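Local coordinates for putative amino acid binding protein (Streptococcus mutans, PDB 4C0R) that binds glutathione, held here as its oxidized disulfide, and probably delivers it to the cystine ABC importer TcyBC for uptake, at residues Lys79-Ala87 / Gln204-Lys212; Tyr104-Thr112 / Met123-His131. One frame throughout, in Å; residues are numbered along the deposited sequence. Where two conformers were deposited one is given.

Contact 1: residues Lys79-Ala87 / Gln204-Lys212; sequences KYLYSNPTA and QKFVNKRLK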
loop_
_atom_site.group_PDB
_atom_site.type_symbol
_atom_site.label_atom_id
_atom_site.label_comp_id
_atom_site.label_asym_id
_atom_site.label_seq_id
_atom_site.Cartn_x
_atom_site.Cartn_y
_atom_site.Cartn_z
ATOM N N LYS A 79 -3.776 -5.555 -16.607
ATOM C CA LYS A 79 -3.812 -6.971 -16.269
ATOM C C LYS A 79 -4.863 -7.351 -15.215
ATOM O O LYS A 79 -5.276 -8.504 -15.136
ATOM C CB LYS A 79 -2.469 -7.442 -15.723
ATOM C CG LYS A 79 -1.338 -7.450 -16.704
ATOM C CD LYS A 79 -0.103 -8.000 -15.987
ATOM C CE LYS A 79 1.193 -7.565 -16.590
ATOM N NZ LYS A 79 2.286 -7.963 -15.644
ATOM N N TYR A 80 -5.237 -6.387 -14.373
ATOM C CA TYR A 80 -6.099 -6.668 -13.213
ATOM C C TYR A 80 -7.269 -5.734 -13.167
ATOM O O TYR A 80 -7.153 -4.598 -13.603
ATOM C CB TYR A 80 -5.314 -6.513 -11.890
ATOM C CG TYR A 80 -3.990 -7.266 -11.972
ATOM C CD1 TYR A 80 -3.966 -8.661 -12.080
ATOM C CD2 TYR A 80 -2.780 -6.599 -12.007
ATOM C CE1 TYR A 80 -2.760 -9.334 -12.223
ATOM C CE2 TYR A 80 -1.564 -7.290 -12.162
ATOM C CZ TYR A 80 -1.571 -8.632 -12.258
ATOM O OH TYR A 80 -0.358 -9.292 -12.407
ATOM N N LEU A 81 -8.386 -6.182 -12.578
ATOM C CA LEU A 81 -9.490 -5.273 -12.269
ATOM C C LEU A 81 -9.192 -4.515 -10.950
ATOM O O LEU A 81 -8.521 -5.043 -10.041
ATOM C CB LEU A 81 -10.780 -6.031 -12.038
ATOM C CG LEU A 81 -11.183 -7.002 -13.147
ATOM C CD1 LEU A 81 -12.453 -7.734 -12.821
ATOM C CD2 LEU A 81 -11.249 -6.248 -14.423
ATOM N N TYR A 82 -9.648 -3.266 -10.899
ATOM C CA TYR A 82 -9.554 -2.410 -9.702
ATOM C C TYR A 82 -10.942 -2.207 -9.059
ATOM O O TYR A 82 -11.959 -1.973 -9.740
ATOM C CB TYR A 82 -8.956 -1.079 -10.059
ATOM C CG TYR A 82 -7.475 -1.079 -10.033
ATOM C CD1 TYR A 82 -6.712 -1.612 -11.052
ATOM C CD2 TYR A 82 -6.805 -0.493 -8.957
ATOM C CE1 TYR A 82 -5.336 -1.621 -11.008
ATOM C CE2 TYR A 82 -5.427 -0.509 -8.888
ATOM C CZ TYR A 82 -4.697 -1.052 -9.925
ATOM O OH TYR A 82 -3.332 -1.019 -9.831
ATOM N N SER A 83 -11.004 -2.248 -7.747
ATOM C CA SER A 83 -12.184 -1.787 -7.048
ATOM C C SER A 83 -12.244 -0.251 -7.054
ATOM O O SER A 83 -11.326 0.413 -7.523
ATOM C CB SER A 83 -12.149 -2.247 -5.596
ATOM O OG SER A 83 -11.153 -1.569 -4.873
ATOM N N ASN A 84 -13.322 0.283 -6.495
ATOM C CA ASN A 84 -13.335 1.681 -6.157
ATOM C C ASN A 84 -12.305 1.879 -5.046
ATOM O O ASN A 84 -11.905 0.934 -4.343
ATOM C CB ASN A 84 -14.732 2.080 -5.750
ATOM C CG ASN A 84 -15.680 2.069 -6.959
ATOM O OD1 ASN A 84 -15.250 2.290 -8.110
ATOM N ND2 ASN A 84 -16.924 1.773 -6.705
ATOM N N PRO A 85 -11.802 3.098 -4.942
ATOM C CA PRO A 85 -10.717 3.312 -3.995
ATOM C C PRO A 85 -11.211 3.142 -2.563
ATOM O O PRO A 85 -12.392 3.398 -2.265
ATOM C CB PRO A 85 -10.294 4.778 -4.256
ATOM C CG PRO A 85 -11.487 5.383 -4.832
ATOM C CD PRO A 85 -12.202 4.331 -5.644
ATOM N N THR A 86 -10.298 2.714 -1.700
ATOM C CA THR A 86 -10.636 2.529 -0.287
ATOM C C THR A 86 -9.951 3.506 0.674
ATOM O O THR A 86 -10.392 3.689 1.814
ATOM C CB THR A 86 -10.306 1.112 0.145
ATOM O OG1 THR A 86 -8.897 0.953 0.082
ATOM C CG2 THR A 86 -11.037 0.085 -0.706
ATOM N N ALA A 87 -8.912 4.194 0.249
ATOM C CA ALA A 87 -8.213 5.136 1.104
ATOM C C ALA A 87 -7.359 6.022 0.233
ATOM O O ALA A 87 -7.064 5.680 -0.913
ATOM C CB ALA A 87 -7.312 4.400 2.107
ATOM N N GLN A 204 -15.817 -8.189 -8.348
ATOM C CA GLN A 204 -15.529 -6.780 -8.351
ATOM C C GLN A 204 -16.804 -5.946 -8.116
ATOM O O GLN A 204 -16.813 -5.008 -7.315
ATOM C CB GLN A 204 -14.871 -6.385 -9.704
ATOM C CG GLN A 204 -14.696 -4.862 -9.883
ATOM C CD GLN A 204 -14.514 -4.472 -11.315
ATOM O OE1 GLN A 204 -15.177 -5.026 -12.206
ATOM N NE2 GLN A 204 -13.589 -3.552 -11.582
ATOM N N LYS A 205 -17.878 -6.292 -8.827
ATOM C CA LYS A 205 -19.149 -5.615 -8.672
ATOM C C LYS A 205 -19.669 -5.722 -7.282
ATOM O O LYS A 205 -20.204 -4.733 -6.746
ATOM C CB LYS A 205 -20.149 -6.197 -9.664
ATOM N N PHE A 206 -19.593 -6.923 -6.712
ATOM C CA PHE A 206 -20.043 -7.104 -5.347
ATOM C C PHE A 206 -19.257 -6.235 -4.398
ATOM O O PHE A 206 -19.826 -5.538 -3.544
ATOM C CB PHE A 206 -19.993 -8.559 -4.907
ATOM C CG PHE A 206 -20.253 -8.745 -3.460
ATOM C CD1 PHE A 206 -21.529 -8.691 -2.977
ATOM C CD2 PHE A 206 -19.213 -8.953 -2.582
ATOM C CE1 PHE A 206 -21.780 -8.843 -1.621
ATOM C CE2 PHE A 206 -19.449 -9.087 -1.233
ATOM C CZ PHE A 206 -20.734 -9.048 -0.748
ATOM N N VAL A 207 -17.929 -6.309 -4.503
ATOM C CA VAL A 207 -17.096 -5.500 -3.606
ATOM C C VAL A 207 -17.423 -3.989 -3.754
ATOM O O VAL A 207 -17.541 -3.247 -2.766
ATOM C CB VAL A 207 -15.608 -5.774 -3.828
ATOM C CG1 VAL A 207 -14.757 -4.768 -3.139
ATOM C CG2 VAL A 207 -15.272 -7.182 -3.400
ATOM N N ASN A 208 -17.573 -3.523 -4.974
ATOM C CA ASN A 208 -17.839 -2.107 -5.167
ATOM C C ASN A 208 -19.206 -1.697 -4.577
ATOM O O ASN A 208 -19.317 -0.629 -3.988
ATOM C CB ASN A 208 -17.761 -1.714 -6.651
ATOM C CG ASN A 208 -16.367 -1.650 -7.165
ATOM O OD1 ASN A 208 -15.408 -1.604 -6.403
ATOM N ND2 ASN A 208 -16.237 -1.626 -8.495
ATOM N N LYS A 209 -20.246 -2.539 -4.756
ATOM C CA LYS A 209 -21.541 -2.253 -4.193
ATOM C C LYS A 209 -21.424 -2.120 -2.661
ATOM O O LYS A 209 -21.993 -1.190 -2.030
ATOM C CB LYS A 209 -22.529 -3.340 -4.567
ATOM N N ARG A 210 -20.680 -3.047 -2.060
ATOM C CA ARG A 210 -20.467 -2.998 -0.606
ATOM C C ARG A 210 -19.682 -1.744 -0.180
ATOM O O ARG A 210 -19.969 -1.145 0.856
ATOM C CB ARG A 210 -19.784 -4.267 -0.135
ATOM C CG ARG A 210 -20.687 -5.525 -0.254
ATOM C CD ARG A 210 -21.735 -5.585 0.809
ATOM N NE ARG A 210 -21.173 -5.728 2.122
ATOM C CZ ARG A 210 -21.716 -5.330 3.246
ATOM N NH1 ARG A 210 -22.954 -4.797 3.233
ATOM N NH2 ARG A 210 -21.065 -5.457 4.384
ATOM N N LEU A 211 -18.616 -1.399 -0.905
ATOM C CA LEU A 211 -17.831 -0.247 -0.531
ATOM C C LEU A 211 -18.688 1.011 -0.562
ATOM O O LEU A 211 -18.534 1.870 0.307
ATOM C CB LEU A 211 -16.611 -0.060 -1.425
ATOM C CG LEU A 211 -15.513 -1.098 -1.281
ATOM C CD1 LEU A 211 -14.424 -0.965 -2.377
ATOM C CD2 LEU A 211 -14.882 -0.942 0.042
ATOM N N LYS A 212 -19.616 1.092 -1.511
ATOM C CA LYS A 212 -20.461 2.315 -1.611
ATOM C C LYS A 212 -21.360 2.327 -0.411
ATOM O O LYS A 212 -21.534 3.354 0.239
ATOM C CB LYS A 212 -21.265 2.317 -2.887
ATOM C CG LYS A 212 -22.226 3.525 -2.954
HETATM O O HOH W 1 -14.108 -0.294 -10.099
HETATM O O HOH W 2 -17.843 1.994 -4.416
#
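The side-chain amides of N84 and N208 lie stacked, their planes only 11° apart, while the two side chains themselves run across each other at about a right angle. ND2 of N84 sits 3.5 Å from CG of N208, which is flat stacking and not an amide-to-amide bond. The polar ends of N208 are used elsewhere: OD1 takes the backbone N of N84 at 2.8 Å, a nearly straight bond (163°) whose donor stands well above the amide plane, and ND2 donates to a water that also donates to the carbonyl O of Y82. A second water lies between ND2 of N84 and the backbone O of N208, though its distance from ND2 is doubtfully short. One turn earlier, Q204 swings CG anti to its backbone N (chi1 172°) and runs on extended, crossing L81 at about a right angle; its NE2 reaches Y82 O at 2.9 Å, with the acceptor in the plane of the amide. Y82 O is thus gripped by Q204 and by water. In the periplasmic-binding-protein fold of this family, this is where helix 201-216 packs against the first residues of strand 81-96, which pairs antiparallel with strand 191-196. Toward T86 the contact is mostly apolar: CD1 of L211 lies 3.9 Å from CG2 of T86 and also touches N84 O, and V31 of helix 27-36 also touches L211. S83 turns its hydroxyl to N84 O at 2.7 Å, and F194 N bonds to the same OG.

Contact 2: residues Tyr104-Thr112 / Met123-His131; sequences YNDIAGHST and MLQKFNKNH. With CD (cadmium ion), chain F.
Y104 and F127 both carry CG anti to the backbone N (chi1 -172° and 178°), and these torsions send the two side chains past each other in opposite directions until the edge of F127 meets the face of Y104. The T-shaped pair has its centroids 5.3 Å apart and its planes at 72°. In the beta-alpha-beta unit of strand 111-114, helix 120-130 and strand 137-140, it joins the 3-10 segment 104-107, just before the first strand, to the last turns of the helix. I107 sets CG1 over one face of F127, a CH-pi contact 3.9 Å from the ring centroid, and the imidazole of H131 lies over the opposite face, with ND1 above the ring centre. That ND1 donates to F127 O at 2.9 Å, fixing the imidazole there. A108 closes on the ring's edge. CD1 of I107 meets CD2 of L124 at 3.6 Å, and L124 and T112 reach toward each other tip to tip, with L138 of the next strand touching both. H110, last in the type II turn from I107, binds a cadmium ion through NE2, as does D100. A water bridges Y104 OH (2.6 Å) and M123 O, while CG of M123 lies 3.4 Å from that hydroxyl.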
loop_
_atom_site.group_PDB
_atom_site.type_symbol
_atom_site.label_atom_id
_atom_site.label_comp_id
_atom_site.label_asym_id
_atom_site.label_seq_id
_atom_site.Cartn_x
_atom_site.Cartn_y
_atom_site.Cartn_z
ATOM N N TYR A 104 12.157 16.978 -2.547
ATOM C CA TYR A 104 12.345 15.819 -3.399
ATOM C C TYR A 104 13.677 15.840 -4.133
ATOM O O TYR A 104 14.372 14.841 -4.169
ATOM C CB TYR A 104 11.183 15.706 -4.406
ATOM C CG TYR A 104 11.147 14.437 -5.248
ATOM C CD1 TYR A 104 11.214 13.182 -4.669
ATOM C CD2 TYR A 104 10.961 14.492 -6.625
ATOM C CE1 TYR A 104 11.156 12.047 -5.435
ATOM C CE2 TYR A 104 10.888 13.351 -7.403
ATOM C CZ TYR A 104 10.977 12.127 -6.809
ATOM O OH TYR A 104 10.894 10.980 -7.571
ATOM N N ASN A 105 14.015 16.954 -4.768
ATOM C CA ASN A 105 15.202 16.936 -5.626
ATOM C C ASN A 105 16.507 16.749 -4.868
ATOM O O ASN A 105 17.512 16.374 -5.443
ATOM C CB ASN A 105 15.289 18.187 -6.473
ATOM C CG ASN A 105 14.404 18.127 -7.725
ATOM O OD1 ASN A 105 13.574 17.207 -7.939
ATOM N ND2 ASN A 105 14.549 19.150 -8.541
ATOM N N ASP A 106 16.474 16.977 -3.568
ATOM C CA ASP A 106 17.647 16.834 -2.729
ATOM C C ASP A 106 18.061 15.361 -2.587
ATOM O O ASP A 106 19.125 15.097 -2.055
ATOM C CB ASP A 106 17.367 17.380 -1.327
ATOM C CG ASP A 106 17.149 18.892 -1.289
ATOM O OD1 ASP A 106 17.665 19.601 -2.188
ATOM O OD2 ASP A 106 16.500 19.376 -0.357
ATOM N N ILE A 107 17.231 14.406 -3.047
ATOM C CA ILE A 107 17.595 13.004 -2.948
ATOM C C ILE A 107 18.706 12.690 -3.924
ATOM O O ILE A 107 19.357 11.635 -3.835
ATOM C CB ILE A 107 16.402 12.034 -3.219
ATOM C CG1 ILE A 107 15.887 12.172 -4.650
ATOM C CG2 ILE A 107 15.322 12.280 -2.163
ATOM C CD1 ILE A 107 14.692 11.267 -4.992
ATOM N N ALA A 108 18.926 13.594 -4.874
ATOM C CA ALA A 108 19.939 13.321 -5.913
ATOM C C ALA A 108 21.281 13.003 -5.235
ATOM O O ALA A 108 21.716 13.712 -4.317
ATOM C CB ALA A 108 20.077 14.518 -6.856
ATOM N N GLY A 109 21.913 11.932 -5.696
ATOM C CA GLY A 109 23.189 11.498 -5.173
ATOM C C GLY A 109 23.172 10.652 -3.903
ATOM O O GLY A 109 24.202 10.163 -3.434
ATOM N N HIS A 110 21.979 10.474 -3.321
ATOM C CA HIS A 110 21.830 9.747 -2.083
ATOM C C HIS A 110 21.364 8.281 -2.325
ATOM O O HIS A 110 20.988 7.905 -3.439
ATOM C CB HIS A 110 20.843 10.494 -1.210
ATOM C CG HIS A 110 21.377 11.765 -0.609
ATOM N ND1 HIS A 110 21.108 13.008 -1.147
ATOM C CD2 HIS A 110 22.059 11.998 0.547
ATOM C CE1 HIS A 110 21.631 13.947 -0.376
ATOM N NE2 HIS A 110 22.200 13.364 0.664
ATOM N N SER A 111 21.422 7.490 -1.274
ATOM C CA SER A 111 21.143 6.067 -1.394
ATOM C C SER A 111 19.832 5.732 -0.692
ATOM O O SER A 111 19.511 6.303 0.335
ATOM C CB SER A 111 22.302 5.258 -0.810
ATOM O OG SER A 111 22.231 3.880 -1.170
ATOM N N THR A 112 19.103 4.784 -1.296
ATOM C CA THR A 112 17.831 4.333 -0.772
ATOM C C THR A 112 17.673 2.857 -1.090
ATOM O O THR A 112 18.341 2.315 -1.956
ATOM C CB THR A 112 16.666 5.132 -1.391
ATOM O OG1 THR A 112 15.489 4.790 -0.668
ATOM C CG2 THR A 112 16.421 4.787 -2.794
ATOM N N MET A 123 9.206 5.494 -10.179
ATOM C CA MET A 123 9.303 6.884 -9.792
ATOM C C MET A 123 10.764 7.314 -9.703
ATOM O O MET A 123 11.151 8.386 -10.210
ATOM C CB MET A 123 8.634 7.089 -8.404
ATOM C CG MET A 123 8.612 8.531 -8.034
ATOM S SD MET A 123 7.865 8.627 -6.407
ATOM C CE MET A 123 6.238 8.212 -6.956
ATOM N N LEU A 124 11.585 6.509 -9.034
ATOM C CA LEU A 124 12.977 6.855 -8.811
ATOM C C LEU A 124 13.759 6.644 -10.103
ATOM O O LEU A 124 14.744 7.351 -10.377
ATOM C CB LEU A 124 13.546 6.077 -7.651
ATOM C CG LEU A 124 13.040 6.597 -6.283
ATOM C CD1 LEU A 124 13.405 5.651 -5.180
ATOM C CD2 LEU A 124 13.611 7.955 -6.042
ATOM N N GLN A 125 13.326 5.681 -10.901
ATOM C CA GLN A 125 14.016 5.477 -12.198
ATOM C C GLN A 125 13.799 6.671 -13.090
ATOM O O GLN A 125 14.725 7.072 -13.845
ATOM C CB GLN A 125 13.560 4.198 -12.888
ATOM C CG GLN A 125 14.028 2.972 -12.187
ATOM C CD GLN A 125 13.386 1.688 -12.662
ATOM O OE1 GLN A 125 12.228 1.664 -13.116
ATOM N NE2 GLN A 125 14.126 0.612 -12.520
ATOM N N LYS A 126 12.594 7.230 -13.080
ATOM C CA LYS A 126 12.315 8.475 -13.813
ATOM C C LYS A 126 13.134 9.626 -13.293
ATOM O O LYS A 126 13.630 10.455 -14.049
ATOM C CB LYS A 126 10.836 8.813 -13.815
ATOM C CG LYS A 126 10.527 10.163 -14.399
ATOM N N PHE A 127 13.264 9.713 -11.978
ATOM C CA PHE A 127 14.055 10.772 -11.397
ATOM C C PHE A 127 15.493 10.649 -11.897
ATOM O O PHE A 127 16.171 11.647 -12.185
ATOM C CB PHE A 127 14.046 10.657 -9.869
ATOM C CG PHE A 127 14.889 11.689 -9.180
ATOM C CD1 PHE A 127 16.238 11.488 -8.976
ATOM C CD2 PHE A 127 14.313 12.896 -8.756
ATOM C CE1 PHE A 127 17.007 12.482 -8.336
ATOM C CE2 PHE A 127 15.059 13.858 -8.139
ATOM C CZ PHE A 127 16.418 13.647 -7.930
ATOM N N ASN A 128 15.993 9.428 -12.002
ATOM C CA ASN A 128 17.365 9.271 -12.400
ATOM C C ASN A 128 17.566 9.634 -13.874
ATOM O O ASN A 128 18.615 10.177 -14.239
ATOM C CB ASN A 128 17.855 7.869 -12.089
ATOM C CG ASN A 128 18.180 7.696 -10.625
ATOM O OD1 ASN A 128 18.297 8.689 -9.897
ATOM N ND2 ASN A 128 18.419 6.456 -10.208
ATOM N N LYS A 129 16.574 9.376 -14.719
ATOM C CA LYS A 129 16.672 9.825 -16.114
ATOM C C LYS A 129 16.801 11.350 -16.185
ATOM O O LYS A 129 17.476 11.869 -17.079
ATOM C CB LYS A 129 15.479 9.315 -16.951
ATOM N N ASN A 130 16.201 12.064 -15.234
ATOM C CA ASN A 130 16.250 13.542 -15.157
ATOM C C ASN A 130 17.443 14.097 -14.443
ATOM O O ASN A 130 17.677 15.317 -14.495
ATOM C CB ASN A 130 15.048 14.128 -14.390
ATOM C CG ASN A 130 13.827 14.120 -15.169
ATOM O OD1 ASN A 130 13.600 13.170 -15.895
ATOM N ND2 ASN A 130 12.999 15.180 -15.062
ATOM N N HIS A 131 18.163 13.248 -13.719
ATOM C CA HIS A 131 19.307 13.675 -12.931
ATOM C C HIS A 131 20.431 12.701 -13.157
ATOM O O HIS A 131 20.987 12.166 -12.209
ATOM C CB HIS A 131 18.951 13.712 -11.449
ATOM C CG HIS A 131 17.879 14.695 -11.119
ATOM N ND1 HIS A 131 16.536 14.429 -11.294
ATOM C CD2 HIS A 131 17.955 15.955 -10.632
ATOM C CE1 HIS A 131 15.831 15.483 -10.925
ATOM N NE2 HIS A 131 16.668 16.420 -10.511
HETATM CD CD CD F . 23.023 14.098 2.509
HETATM O O HOH W 3 10.312 11.095 -10.096
HETATM O O HOH W 4 25.243 14.811 2.283
#

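Following the chain from the N terminus, 79-87 comes first, at the beginning of strand 81-96. That strand leads toward 104-112, and the short loop to 123-131 is closed by contact 2, with just ten residues between its segments. The chain then passes through strands 137-140, 160-163, 179-183 and 191-196 before helix 201-216 returns to 79-87 and closes contact 1. Contact 2 is therefore nested inside the long loop of contact 1, and the two do not cross. They sit on opposite sides of the chain's centre, with centres about 33 Å apart: contact 1 ties a late helix to the mixed sheet, contact 2 joins the first strand, with the turn before it, to the helix of one beta-alpha-beta unit.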